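Long-range contacts in nucleoporin NUP82 (Saccharomyces cerevisiae, PDB 3PBP), which is a structural component of the nuclear pore complex, whose N-terminal domain, present here, takes part in binding the nucleoporin NUP116: residues S126-L131 against L145-T150; L63-T68 against L80-D85. The protein carries 1 engineered substitution. All coordinates share one frame; numbering follows the deposited sequence.

Contact 1 of 2, residues S126-L131 against L145-T150; sequences SIKKVL and LKEDDT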
# COMPACT_ATOMS: atom_id res chain seq x y z
N SER A 126 11.35 -11.57 -6.35
CA SER A 126 11.73 -11.72 -4.96
C SER A 126 10.94 -10.84 -3.99
O SER A 126 10.33 -9.84 -4.38
CB SER A 126 13.23 -11.46 -4.80
OG SER A 126 13.60 -10.27 -5.46
N ILE A 127 10.96 -11.25 -2.73
CA ILE A 127 10.25 -10.55 -1.66
C ILE A 127 10.93 -9.25 -1.26
O ILE A 127 12.14 -9.21 -1.02
CB ILE A 127 10.12 -11.47 -0.43
CG1 ILE A 127 9.34 -12.73 -0.82
CG2 ILE A 127 9.43 -10.74 0.71
CD1 ILE A 127 9.38 -13.80 0.23
N LYS A 128 10.13 -8.19 -1.17
CA LYS A 128 10.64 -6.89 -0.78
C LYS A 128 10.22 -6.55 0.66
O LYS A 128 11.03 -6.07 1.46
CB LYS A 128 10.12 -5.82 -1.76
CG LYS A 128 10.74 -4.45 -1.56
CD LYS A 128 10.27 -3.46 -2.61
CE LYS A 128 10.94 -2.11 -2.40
NZ LYS A 128 10.65 -1.14 -3.50
N LYS A 129 8.95 -6.82 0.98
CA LYS A 129 8.45 -6.54 2.32
C LYS A 129 7.30 -7.45 2.72
O LYS A 129 6.53 -7.90 1.86
CB LYS A 129 8.01 -5.08 2.42
CG LYS A 129 7.78 -4.65 3.84
CD LYS A 129 7.36 -3.20 3.97
CE LYS A 129 7.31 -2.82 5.45
NZ LYS A 129 6.99 -1.39 5.72
N VAL A 130 7.19 -7.71 4.02
CA VAL A 130 6.13 -8.55 4.59
C VAL A 130 5.50 -7.88 5.80
O VAL A 130 6.18 -7.30 6.63
CB VAL A 130 6.67 -9.92 5.03
CG1 VAL A 130 5.55 -10.73 5.68
CG2 VAL A 130 7.24 -10.65 3.84
N LEU A 131 4.18 -7.99 5.91
CA LEU A 131 3.44 -7.41 7.02
C LEU A 131 2.32 -8.34 7.46
O LEU A 131 1.70 -9.00 6.63
CB LEU A 131 2.76 -6.11 6.60
CG LEU A 131 3.59 -4.90 6.23
CD1 LEU A 131 2.67 -3.81 5.75
CD2 LEU A 131 4.37 -4.46 7.45
N LEU A 145 4.74 -8.08 -0.32
CA LEU A 145 5.00 -7.21 -1.46
C LEU A 145 6.28 -7.69 -2.16
O LEU A 145 7.32 -7.86 -1.50
CB LEU A 145 5.20 -5.76 -1.01
CG LEU A 145 5.74 -4.83 -2.09
CD1 LEU A 145 4.63 -4.53 -3.08
CD2 LEU A 145 6.28 -3.55 -1.48
N LYS A 146 6.21 -7.92 -3.47
CA LYS A 146 7.39 -8.39 -4.22
C LYS A 146 7.96 -7.29 -5.14
O LYS A 146 7.33 -6.26 -5.34
CB LYS A 146 7.02 -9.63 -5.04
CG LYS A 146 6.78 -10.88 -4.19
CD LYS A 146 6.18 -12.01 -5.01
CE LYS A 146 6.05 -13.28 -4.18
NZ LYS A 146 5.15 -14.26 -4.82
N GLU A 147 9.16 -7.51 -5.69
CA GLU A 147 9.78 -6.55 -6.61
C GLU A 147 8.77 -6.29 -7.72
O GLU A 147 8.78 -5.25 -8.38
CB GLU A 147 11.05 -7.11 -7.20
CG GLU A 147 12.16 -7.28 -6.19
CD GLU A 147 12.40 -6.01 -5.41
OE1 GLU A 147 12.43 -4.93 -6.04
OE2 GLU A 147 12.56 -6.09 -4.17
N ASP A 148 7.91 -7.29 -7.90
CA ASP A 148 6.81 -7.31 -8.86
C ASP A 148 5.91 -6.09 -8.78
O ASP A 148 5.35 -5.65 -9.78
CB ASP A 148 5.92 -8.50 -8.53
CG ASP A 148 5.95 -9.54 -9.57
OD1 ASP A 148 6.18 -9.17 -10.73
OD2 ASP A 148 5.73 -10.72 -9.22
N ASP A 149 5.76 -5.59 -7.55
CA ASP A 149 4.86 -4.48 -7.19
C ASP A 149 3.54 -5.22 -6.98
O ASP A 149 2.47 -4.64 -6.86
CB ASP A 149 4.74 -3.44 -8.31
CG ASP A 149 5.94 -2.53 -8.39
OD1 ASP A 149 6.45 -2.13 -7.31
OD2 ASP A 149 6.37 -2.21 -9.52
N THR A 150 3.67 -6.53 -6.93
CA THR A 150 2.57 -7.43 -6.72
C THR A 150 2.41 -7.56 -5.19
O THR A 150 3.40 -7.57 -4.46
CB THR A 150 2.90 -8.80 -7.40
OG1 THR A 150 1.69 -9.47 -7.76
CG2 THR A 150 3.71 -9.71 -6.46
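Lys128 and Lys129 both face Leu145 in a classic beta bulge of the antiparallel hairpin formed by strands 127-132 and 141-146. These are the first two strands of a four-stranded antiparallel sheet, consistent with a blade of a beta-propeller. The register shifts by one residue between Ile127 and Lys129. Leu145 O accepts two bonds, one from Lys128 N at 2.8 Å and one from Lys129 N at 3.1 Å. The first donor lies in the carbonyl plane and the second is tilted 18° from it. Leu145 N returns a bond to Lys129 O at 2.8 Å. Beyond the bulge, Glu147 N bonds to Ser126 O at 2.9 Å, nearly in line with the C=O.

Lys128 has CG anti to its backbone N (chi1 -172°), and its extended chain lies side by side with Leu145, pointing the same way. Lys128 CD is 4.1 Å from Leu145 CD2. Glu147 bends at chi2 (-52°) and crosses the lysine chain at about a right angle. Glu147 OE2 lies 3.4 Å from Lys128 CB, beside the aliphatic part. Lys128 NZ is not in contact with the carboxylate and bonds to Ile182 O. Lys129 NZ forms a salt bridge with Asp184. By accepting from two successive N-H groups, Leu145 O takes up the extra residue of the bulge while the pairing goes on, and the two lysine ends tie the hairpin to strand 182-187, outside this sheet.

Contact 2 of 2, residues L63-T68 against L80-D85; sequences LVLDDT and LCLFND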
# COMPACT_ATOMS: atom_id res chain seq x y z
N LEU A 63 15.79 -23.21 10.91
CA LEU A 63 16.28 -22.03 10.22
C LEU A 63 17.45 -21.40 10.95
O LEU A 63 17.41 -21.20 12.17
CB LEU A 63 15.17 -20.98 10.08
CG LEU A 63 15.57 -19.55 9.67
CD1 LEU A 63 16.16 -19.54 8.27
CD2 LEU A 63 14.36 -18.65 9.73
N VAL A 64 18.49 -21.10 10.19
CA VAL A 64 19.67 -20.44 10.72
C VAL A 64 19.58 -19.07 10.06
O VAL A 64 19.49 -18.98 8.84
CB VAL A 64 20.98 -21.16 10.30
CG1 VAL A 64 22.17 -20.29 10.66
CG2 VAL A 64 21.09 -22.50 10.99
N LEU A 65 19.56 -18.02 10.86
CA LEU A 65 19.44 -16.68 10.30
C LEU A 65 20.78 -16.10 9.85
O LEU A 65 21.84 -16.53 10.31
CB LEU A 65 18.81 -15.73 11.33
CG LEU A 65 17.39 -15.99 11.80
CD1 LEU A 65 17.04 -15.00 12.91
CD2 LEU A 65 16.41 -15.88 10.63
N ASP A 66 20.72 -15.14 8.92
CA ASP A 66 21.90 -14.43 8.45
C ASP A 66 21.47 -12.97 8.49
O ASP A 66 20.27 -12.70 8.54
CB ASP A 66 22.35 -14.89 7.04
CG ASP A 66 21.35 -14.56 5.94
OD1 ASP A 66 21.07 -13.36 5.72
OD2 ASP A 66 20.86 -15.51 5.28
N ASP A 67 22.41 -12.03 8.49
CA ASP A 67 22.03 -10.61 8.59
C ASP A 67 21.13 -10.07 7.49
O ASP A 67 20.73 -8.91 7.54
CB ASP A 67 23.28 -9.73 8.67
CG ASP A 67 24.21 -10.16 9.79
OD1 ASP A 67 23.70 -10.57 10.85
OD2 ASP A 67 25.45 -10.07 9.60
N THR A 68 20.81 -10.91 6.51
CA THR A 68 19.95 -10.51 5.40
C THR A 68 18.46 -10.64 5.74
O THR A 68 17.61 -10.00 5.11
CB THR A 68 20.26 -11.35 4.14
OG1 THR A 68 21.53 -10.95 3.62
CG2 THR A 68 19.19 -11.15 3.05
N LEU A 80 5.79 -14.68 15.02
CA LEU A 80 6.98 -14.04 14.47
C LEU A 80 7.04 -14.43 13.00
O LEU A 80 6.64 -15.53 12.60
CB LEU A 80 8.23 -14.52 15.18
CG LEU A 80 8.43 -14.04 16.61
CD1 LEU A 80 9.71 -14.66 17.14
CD2 LEU A 80 8.49 -12.51 16.68
N CYS A 81 7.52 -13.51 12.18
CA CYS A 81 7.65 -13.77 10.76
C CYS A 81 9.08 -13.42 10.38
O CYS A 81 9.50 -12.27 10.48
CB CYS A 81 6.68 -12.91 9.96
SG CYS A 81 6.72 -13.30 8.20
N LEU A 82 9.84 -14.44 9.98
CA LEU A 82 11.23 -14.26 9.59
C LEU A 82 11.31 -14.48 8.08
O LEU A 82 10.82 -15.50 7.55
CB LEU A 82 12.13 -15.26 10.34
CG LEU A 82 11.85 -15.32 11.85
CD1 LEU A 82 10.70 -16.28 12.08
CD2 LEU A 82 13.06 -15.76 12.63
N PHE A 83 11.90 -13.51 7.38
CA PHE A 83 11.98 -13.60 5.92
C PHE A 83 13.14 -12.87 5.29
O PHE A 83 13.76 -11.99 5.89
CB PHE A 83 10.69 -13.07 5.29
CG PHE A 83 10.48 -11.59 5.51
CD1 PHE A 83 9.95 -11.10 6.70
CD2 PHE A 83 10.84 -10.67 4.52
CE1 PHE A 83 9.79 -9.72 6.92
CE2 PHE A 83 10.69 -9.29 4.72
CZ PHE A 83 10.16 -8.82 5.92
N ASN A 84 13.43 -13.24 4.05
CA ASN A 84 14.47 -12.60 3.27
C ASN A 84 13.87 -12.38 1.88
O ASN A 84 12.64 -12.40 1.72
CB ASN A 84 15.74 -13.47 3.20
CG ASN A 84 15.50 -14.85 2.59
OD1 ASN A 84 14.39 -15.19 2.16
ND2 ASN A 84 16.56 -15.65 2.55
N ASP A 85 14.71 -12.18 0.87
CA ASP A 85 14.18 -11.94 -0.47
C ASP A 85 13.65 -13.21 -1.13
O ASP A 85 13.00 -13.15 -2.18
CB ASP A 85 15.28 -11.34 -1.33
CG ASP A 85 16.49 -12.25 -1.46
OD1 ASP A 85 17.03 -12.69 -0.42
OD2 ASP A 85 16.90 -12.52 -2.61
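Leu65 and Leu82 face each other across backbones that do not pair, with their CA atoms 8.6 Å apart; the two chains close to 6.2 Å between the CA atoms of Thr68 and Asn84. No hydrogen bond crosses the gap. The contact is made by side chains.

Leu82 points toward the 63-68 loop and meets two leucines with different atoms. Its CD2 methyl meets both methyls of Leu65, with Leu65 CD2 3.9 Å from Leu82 CD2 and Leu65 CD1 at 4.1 Å from the same atom. These two side chains cross at about a right angle. With CG anti to the backbone N (chi1 167°), Leu63 reaches toward the base of Leu82: Leu63 CD2 lies 4.1 Å from Leu82 CB. Leu63 also packs on Phe89 and Met91 of strand 87-92, while Leu82 touches Val71 of strand 70-73.

The 63-68 segment is part of the connection between strand 55-58, the last of one four-stranded sheet, and strand 70-73, the first of the next. Such a link between successive four-stranded antiparallel sheets fits a beta-propeller. Here it lies against strand 79-83, the second strand of the sheet it leads into. Leu65 N bonds to Asn41 OD1, in the turn between strands 34-39 and 42-47, so the loop touches both sheets.

Farther along, Thr68 CG2 approaches Asn84 CB at 4.2 Å, with the two side chains oblique to each other. The polar end of Asn84 is turned to its own turn, where OD1 accepts from the backbone N of Asn86 and of Glu87. Phe83, next to Leu82 in the strand, points away from the loop, and its ring meets that of His70 with the planes about 15° apart.

Overall arrangement
Contact 2 precedes contact 1 along the chain, and their centres lie about 15 Å apart. Both are partly buried. Contact 1 joins two paired strands within one sheet and rests on backbone hydrogen bonds, with charged side chains at its exposed rim. Contact 2 lays an inter-sheet loop on a strand through buried leucines, and its Thr68 end is exposed. The two meet directly. Ile127 N probably bonds to Asp85 O at 2.8 Å, and Val130 CB packs 3.7 Å from Phe83 CE1. Leu82 of strand 79-83 thus meets the loop, while Cys81 and Phe83 meet strand 127-132 of the following sheet.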